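Local coordinates for protein carbon monoxide dehydrogenase (Thermococcus sp. AM4, PDB 6T7J) that probably catalyses the reversible oxidation of carbon monoxide to carbon dioxide at an iron-sulfur active-site cluster, here isolated without its nickel, at residues 460-465 with 551-556. Residues are numbered along the deposited sequence; the frame is centred on the assembly and turned at random.
Sequences YSHVTL and SAPEWM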
ATOM      1  N   TYR A 460      -4.409  31.337   2.232  1.00 52.43           N
ATOM      2  CA  TYR A 460      -5.326  32.305   1.634  1.00 50.96           C
ATOM      3  C   TYR A 460      -6.675  31.674   1.316  1.00 48.18           C
ATOM      4  O   TYR A 460      -7.723  32.267   1.598  1.00 49.77           O
ATOM      5  CB  TYR A 460      -4.721  32.918   0.372  1.00 50.40           C
ATOM      6  CG  TYR A 460      -5.631  33.939  -0.280  1.00 49.22           C
ATOM      7  CD1 TYR A 460      -5.755  35.220   0.242  1.00 51.55           C
ATOM      8  CD2 TYR A 460      -6.381  33.616  -1.405  1.00 51.82           C
ATOM      9  CE1 TYR A 460      -6.593  36.153  -0.342  1.00 52.22           C
ATOM     10  CE2 TYR A 460      -7.221  34.544  -1.996  1.00 52.56           C
ATOM     11  CZ  TYR A 460      -7.322  35.810  -1.460  1.00 47.52           C
ATOM     12  OH  TYR A 460      -8.154  36.736  -2.042  1.00 59.63           O
ATOM     13  N   SER A 461      -6.675  30.477   0.727  1.00 47.15           N
ATOM     14  CA  SER A 461      -7.945  29.862   0.354  1.00 50.77           C
ATOM     15  C   SER A 461      -8.734  29.433   1.586  1.00 53.20           C
ATOM     16  O   SER A 461      -9.955  29.612   1.630  1.00 56.13           O
ATOM     17  CB  SER A 461      -7.706  28.684  -0.590  1.00 45.44           C
ATOM     18  OG  SER A 461      -7.423  29.142  -1.903  1.00 47.88           O
ATOM     19  N   HIS A 462      -8.057  28.889   2.601  1.00 44.03           N
ATOM     20  CA  HIS A 462      -8.723  28.556   3.857  1.00 57.06           C
ATOM     21  C   HIS A 462      -9.545  29.736   4.371  1.00 60.22           C
ATOM     22  O   HIS A 462     -10.775  29.654   4.514  1.00 60.00           O
ATOM     23  CB  HIS A 462      -7.686  28.141   4.907  1.00 48.76           C
ATOM     24  CG  HIS A 462      -7.056  26.804   4.657  1.00 50.40           C
ATOM     25  ND1 HIS A 462      -7.788  25.676   4.358  1.00 53.65           N
ATOM     26  CD2 HIS A 462      -5.758  26.417   4.677  1.00 47.94           C
ATOM     27  CE1 HIS A 462      -6.969  24.652   4.199  1.00 48.60           C
ATOM     28  NE2 HIS A 462      -5.732  25.075   4.386  1.00 48.02           N
ATOM     29  N   VAL A 463      -8.869  30.860   4.625  1.00 54.29           N
ATOM     30  CA  VAL A 463      -9.523  31.994   5.268  1.00 55.95           C
ATOM     31  C   VAL A 463     -10.530  32.646   4.328  1.00 51.01           C
ATOM     32  O   VAL A 463     -11.613  33.057   4.757  1.00 52.01           O
ATOM     33  CB  VAL A 463      -8.478  33.004   5.775  1.00 57.12           C
ATOM     34  CG1 VAL A 463      -7.575  33.470   4.647  1.00 59.25           C
ATOM     35  CG2 VAL A 463      -9.172  34.183   6.397  1.00 59.05           C
ATOM     36  N   THR A 464     -10.201  32.752   3.037  1.00 56.38           N
ATOM     37  CA  THR A 464     -11.118  33.410   2.110  1.00 54.55           C
ATOM     38  C   THR A 464     -12.406  32.609   1.951  1.00 56.42           C
ATOM     39  O   THR A 464     -13.502  33.183   1.952  1.00 59.50           O
ATOM     40  CB  THR A 464     -10.440  33.633   0.757  1.00 55.03           C
ATOM     41  OG1 THR A 464      -9.415  34.625   0.894  1.00 53.78           O
ATOM     42  CG2 THR A 464     -11.447  34.114  -0.275  1.00 53.75           C
ATOM     43  N   LEU A 465     -12.300  31.282   1.832  1.00 53.21           N
ATOM     44  CA  LEU A 465     -13.495  30.452   1.757  1.00 57.31           C
ATOM     45  C   LEU A 465     -14.311  30.547   3.039  1.00 55.22           C
ATOM     46  O   LEU A 465     -15.541  30.687   2.989  1.00 55.34           O
ATOM     47  CB  LEU A 465     -13.107  29.001   1.474  1.00 57.35           C
ATOM     48  CG  LEU A 465     -14.280  28.039   1.288  1.00 57.93           C
ATOM     49  CD1 LEU A 465     -15.060  28.400   0.044  1.00 52.25           C
ATOM     50  CD2 LEU A 465     -13.794  26.608   1.213  1.00 57.51           C
ATOM     51  N   SER A 551     -14.796  20.881   2.176  1.00 47.79           N
ATOM     52  CA  SER A 551     -13.787  21.477   1.311  1.00 45.23           C
ATOM     53  C   SER A 551     -12.390  21.224   1.860  1.00 43.63           C
ATOM     54  O   SER A 551     -12.169  21.280   3.072  1.00 44.45           O
ATOM     55  CB  SER A 551     -14.013  22.984   1.153  1.00 45.30           C
ATOM     56  OG  SER A 551     -12.775  23.659   1.012  1.00 51.18           O
ATOM     57  N   ALA A 552     -11.456  20.959   0.945  1.00 44.98           N
ATOM     58  CA  ALA A 552     -10.023  20.905   1.233  1.00 44.56           C
ATOM     59  C   ALA A 552      -9.342  21.920   0.321  1.00 48.09           C
ATOM     60  O   ALA A 552      -8.922  21.584  -0.798  1.00 41.51           O
ATOM     61  CB  ALA A 552      -9.464  19.500   1.023  1.00 37.48           C
ATOM     62  N   PRO A 553      -9.210  23.175   0.759  1.00 50.01           N
ATOM     63  CA  PRO A 553      -8.775  24.228  -0.173  1.00 48.69           C
ATOM     64  C   PRO A 553      -7.313  24.141  -0.577  1.00 43.89           C
ATOM     65  O   PRO A 553      -6.967  24.588  -1.676  1.00 50.30           O
ATOM     66  CB  PRO A 553      -9.063  25.525   0.599  1.00 46.76           C
ATOM     67  CG  PRO A 553      -9.941  25.130   1.746  1.00 49.17           C
ATOM     68  CD  PRO A 553      -9.582  23.718   2.073  1.00 44.26           C
ATOM     69  N   GLU A 554      -6.437  23.607   0.274  1.00 43.01           N
ATOM     70  CA  GLU A 554      -4.998  23.656   0.025  1.00 42.83           C
ATOM     71  C   GLU A 554      -4.346  22.316   0.345  1.00 47.18           C
ATOM     72  O   GLU A 554      -3.215  22.259   0.843  1.00 39.08           O
ATOM     73  CB  GLU A 554      -4.340  24.778   0.831  1.00 36.73           C
ATOM     74  CG  GLU A 554      -5.014  26.138   0.681  1.00 45.35           C
ATOM     75  CD  GLU A 554      -4.513  27.161   1.680  1.00 48.04           C
ATOM     76  OE1 GLU A 554      -3.388  26.996   2.197  1.00 51.70           O
ATOM     77  OE2 GLU A 554      -5.245  28.136   1.946  1.00 49.12           O
ATOM     78  N   TRP A 555      -5.038  21.221   0.043  1.00 44.76           N
ATOM     79  CA  TRP A 555      -4.574  19.897   0.437  1.00 46.29           C
ATOM     80  C   TRP A 555      -3.287  19.516  -0.296  1.00 43.22           C
ATOM     81  O   TRP A 555      -2.979  20.020  -1.379  1.00 46.20           O
ATOM     82  CB  TRP A 555      -5.655  18.851   0.164  1.00 40.51           C
ATOM     83  CG  TRP A 555      -5.851  18.556  -1.291  1.00 43.36           C
ATOM     84  CD1 TRP A 555      -6.699  19.193  -2.150  1.00 42.76           C
ATOM     85  CD2 TRP A 555      -5.184  17.544  -2.060  1.00 47.87           C
ATOM     86  NE1 TRP A 555      -6.600  18.644  -3.406  1.00 44.91           N
ATOM     87  CE2 TRP A 555      -5.678  17.631  -3.378  1.00 44.81           C
ATOM     88  CE3 TRP A 555      -4.221  16.575  -1.763  1.00 39.99           C
ATOM     89  CZ2 TRP A 555      -5.240  16.785  -4.395  1.00 42.18           C
ATOM     90  CZ3 TRP A 555      -3.787  15.738  -2.774  1.00 43.82           C
ATOM     91  CH2 TRP A 555      -4.295  15.849  -4.074  1.00 41.33           C
ATOM     92  N   MET A 556      -2.529  18.608   0.324  1.00 44.99           N
ATOM     93  CA  MET A 556      -1.346  18.027  -0.309  1.00 45.98           C
ATOM     94  C   MET A 556      -1.113  16.560   0.021  1.00 47.43           C
ATOM     95  O   MET A 556      -0.453  15.875  -0.769  1.00 50.80           O
ATOM     96  CB  MET A 556      -0.082  18.817   0.064  1.00 44.54           C
ATOM     97  CG  MET A 556       0.331  18.708   1.529  1.00 52.37           C
ATOM     98  SD  MET A 556       1.394  17.295   1.916  1.00 57.26           S
ATOM     99  CE  MET A 556       1.247  17.248   3.703  1.00 49.18           C
TER
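Glu554 reaches the first turn of helix 460-471 with its carboxylate, and OE2 accepts a nearly straight hydrogen bond from His462 N (3.0 Å, 168° at the hydrogen), on the anti side and somewhat out of the carboxylate plane. Ser461 N is also 3.0 Å from OE2. The chain is extended beyond CG (chi2 169°), which carries the acid to the start of the helix, where its negative charge would probably suit the helix dipole. The other oxygen, OE1, accepts from Asn459 N.

The carboxylate also stacks on the His462 ring, the planes 30° apart and Glu554 CD 3.3 Å from His462 CD2. Glu554 CG lies over a face of that ring in a CH-pi contact, 4.1 Å from its centroid. An alanine in place of Glu554 would probably leave His462 N without its acceptor and open a gap over the imidazole. His462 NE2 bonds to Cys451 O in the cluster pocket, and Met556 touches the broken cluster.

Van der Waals packing centres on Pro553, whose ring crosses the His462 side chain at about a right angle, CG 3.4 Å from ND1. Pro553 CB rests on Ser461 CB (3.6 Å); Leu465 CD2 lies 4.2 Å from Pro553 CG and also meets Ser551, whose OG is hydrogen-bonded to His575 ND1.

Strand 548-552 runs between 444-448 and 574-576 in a Rossmann-like parallel sheet; 460-465 packs on helices 480-489 (His462 on Ala485) and 610-627 (Leu465 on Ala614).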